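PDB 3FHL: putative oxidoreductase from Bacteroides fragilis NCTC 9343, which probably acts as a nucleotide-dependent oxidoreductase of the Gfo/Idh/MocA family, its substrate not established. Local coordinates for residues Val121-Arg126 and Gln329-Val334. Sequence-based numbering, arbitrary orientation.
Sequences VYQNRR and QDILNV
Arg-126 and Asp-330 supply the charged part of this contact: a salt bridge from NH1 of Arg-126 to OD2 of Asp-330, 2.7 Å long, with an N-H...O angle of 173°. The oxygen lies almost in the guanidinium plane, whereas the nitrogen approaches from above the carboxylate plane, the two planes being 41° apart. An arginine chain extended from CG to NE delivers the group, and its other nitrogens are also gripped, NE by Asp-185 and NH2 by the carbonyl of Glu-325, which together should fix its rotation.

Apolar contact comes from Val-121, whose CG2 meets CG2 of Ile-331 at 3.9 Å, the side chains crossing at about a right angle. Ile-331 has CG1 anti to its backbone N (chi1 -156°), and CD1 beyond it reaches the amide of Gln-123, 3.4 Å from OE1. On the other branch of that amide, NE2 packs 3.7 Å from CB of Asp-330, a van der Waals approach.

The contact is buried and joins strand 119-122, outermost in the Rossmann sheet of this chain, and the residues that follow it to helix 328-347 of the C-terminal alpha/beta domain. Helix 180-191 flanks the polar side through Asp-185 and Gln-189, while Phe-98 touches both Val-121 and Ile-331.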
loop_
_atom_site.group_PDB
_atom_site.type_symbol
_atom_site.label_atom_id
_atom_site.label_comp_id
_atom_site.label_asym_id
_atom_site.label_seq_id
_atom_site.Cartn_x
_atom_site.Cartn_y
_atom_site.Cartn_z
ATOM N N VAL C 121 -7.987 27.448 -9.609
ATOM C CA VAL C 121 -6.935 27.118 -8.653
ATOM C C VAL C 121 -5.861 26.280 -9.342
ATOM O O VAL C 121 -6.172 25.296 -10.012
ATOM C CB VAL C 121 -7.480 26.464 -7.355
ATOM C CG1 VAL C 121 -6.333 25.962 -6.466
ATOM C CG2 VAL C 121 -8.287 27.484 -6.561
ATOM N N TYR C 122 -4.609 26.708 -9.200
ATOM C CA TYR C 122 -3.458 26.052 -9.829
ATOM C C TYR C 122 -3.187 24.667 -9.233
ATOM O O TYR C 122 -2.731 24.548 -8.095
ATOM C CB TYR C 122 -2.214 26.925 -9.678
ATOM C CG TYR C 122 -1.022 26.449 -10.479
ATOM C CD1 TYR C 122 -1.075 26.380 -11.873
ATOM C CD2 TYR C 122 0.163 26.095 -9.847
ATOM C CE1 TYR C 122 0.017 25.961 -12.619
ATOM C CE2 TYR C 122 1.256 25.677 -10.576
ATOM C CZ TYR C 122 1.180 25.617 -11.961
ATOM O OH TYR C 122 2.263 25.191 -12.681
ATOM N N GLN C 123 -3.474 23.629 -10.009
ATOM C CA GLN C 123 -3.165 22.250 -9.622
ATOM C C GLN C 123 -2.408 21.601 -10.770
ATOM O O GLN C 123 -2.996 20.961 -11.642
ATOM C CB GLN C 123 -4.450 21.475 -9.276
ATOM C CG GLN C 123 -5.306 22.142 -8.184
ATOM C CD GLN C 123 -6.254 21.187 -7.494
ATOM O OE1 GLN C 123 -5.825 20.307 -6.753
ATOM N NE2 GLN C 123 -7.553 21.368 -7.714
ATOM N N ASN C 124 -1.087 21.764 -10.769
ATOM C CA ASN C 124 -0.282 21.408 -11.928
ATOM C C ASN C 124 0.031 19.933 -12.145
ATOM O O ASN C 124 0.427 19.546 -13.249
ATOM C CB ASN C 124 1.026 22.195 -11.942
ATOM C CG ASN C 124 1.875 21.975 -10.706
ATOM O OD1 ASN C 124 1.475 21.342 -9.738
ATOM N ND2 ASN C 124 3.061 22.529 -10.734
ATOM N N ARG C 125 -0.148 19.113 -11.111
ATOM C CA ARG C 125 0.215 17.703 -11.225
ATOM C C ARG C 125 -0.770 16.892 -12.052
ATOM O O ARG C 125 -0.537 15.715 -12.337
ATOM C CB ARG C 125 0.515 17.082 -9.857
ATOM C CG ARG C 125 1.841 17.613 -9.270
ATOM C CD ARG C 125 2.357 16.727 -8.159
ATOM N NE ARG C 125 3.575 17.255 -7.540
ATOM C CZ ARG C 125 4.812 17.035 -7.985
ATOM N NH1 ARG C 125 5.029 16.303 -9.079
ATOM N NH2 ARG C 125 5.839 17.565 -7.330
ATOM N N ARG C 126 -1.835 17.553 -12.503
ATOM C CA ARG C 126 -2.683 17.006 -13.553
ATOM C C ARG C 126 -1.924 16.922 -14.882
ATOM O O ARG C 126 -2.317 16.187 -15.784
ATOM C CB ARG C 126 -3.926 17.870 -13.727
ATOM C CG ARG C 126 -4.788 17.943 -12.492
ATOM C CD ARG C 126 -6.145 18.465 -12.839
ATOM N NE ARG C 126 -6.939 18.850 -11.677
ATOM C CZ ARG C 126 -8.135 19.416 -11.774
ATOM N NH1 ARG C 126 -8.822 19.738 -10.690
ATOM N NH2 ARG C 126 -8.649 19.655 -12.971
ATOM N N GLN C 329 -13.689 25.168 -7.352
ATOM C CA GLN C 329 -14.504 24.177 -6.627
ATOM C C GLN C 329 -13.748 22.843 -6.477
ATOM O O GLN C 329 -13.922 22.144 -5.482
ATOM C CB GLN C 329 -15.847 23.955 -7.322
ATOM C CG GLN C 329 -16.821 23.023 -6.605
ATOM C CD GLN C 329 -17.275 23.559 -5.269
ATOM O OE1 GLN C 329 -17.676 24.720 -5.158
ATOM N NE2 GLN C 329 -17.230 22.710 -4.238
ATOM N N ASP C 330 -12.898 22.520 -7.454
ATOM C CA ASP C 330 -12.065 21.310 -7.394
ATOM C C ASP C 330 -11.215 21.237 -6.123
ATOM O O ASP C 330 -11.140 20.178 -5.515
ATOM C CB ASP C 330 -11.179 21.163 -8.637
ATOM C CG ASP C 330 -11.957 20.746 -9.876
ATOM O OD1 ASP C 330 -13.170 20.448 -9.783
ATOM O OD2 ASP C 330 -11.345 20.706 -10.962
ATOM N N ILE C 331 -10.606 22.349 -5.711
ATOM C CA ILE C 331 -9.793 22.346 -4.490
ATOM C C ILE C 331 -10.648 22.296 -3.217
ATOM O O ILE C 331 -10.200 21.772 -2.208
ATOM C CB ILE C 331 -8.717 23.473 -4.448
ATOM C CG1 ILE C 331 -7.548 23.106 -3.525
ATOM C CG2 ILE C 331 -9.288 24.785 -3.984
ATOM C CD1 ILE C 331 -6.759 21.869 -3.940
ATOM N N LEU C 332 -11.877 22.811 -3.268
ATOM C CA LEU C 332 -12.760 22.694 -2.115
ATOM C C LEU C 332 -13.155 21.236 -1.933
ATOM O O LEU C 332 -13.227 20.753 -0.805
ATOM C CB LEU C 332 -14.003 23.569 -2.254
ATOM C CG LEU C 332 -13.848 25.089 -2.266
ATOM C CD1 LEU C 332 -15.211 25.667 -1.946
ATOM C CD2 LEU C 332 -12.813 25.604 -1.265
ATOM N N ASN C 333 -13.402 20.551 -3.050
ATOM C CA ASN C 333 -13.682 19.116 -3.063
ATOM C C ASN C 333 -12.522 18.294 -2.507
ATOM O O ASN C 333 -12.721 17.360 -1.721
ATOM C CB ASN C 333 -14.012 18.661 -4.487
ATOM C CG ASN C 333 -15.352 19.194 -4.980
ATOM O OD1 ASN C 333 -16.116 19.790 -4.216
ATOM N ND2 ASN C 333 -15.644 18.970 -6.262
ATOM N N VAL C 334 -11.313 18.662 -2.915
ATOM C CA VAL C 334 -10.091 18.029 -2.425
ATOM C C VAL C 334 -9.952 18.204 -0.917
ATOM O O VAL C 334 -9.683 17.234 -0.209
ATOM C CB VAL C 334 -8.869 18.565 -3.172
ATOM C CG1 VAL C 334 -7.562 18.199 -2.469
ATOM C CG2 VAL C 334 -8.890 18.035 -4.579
#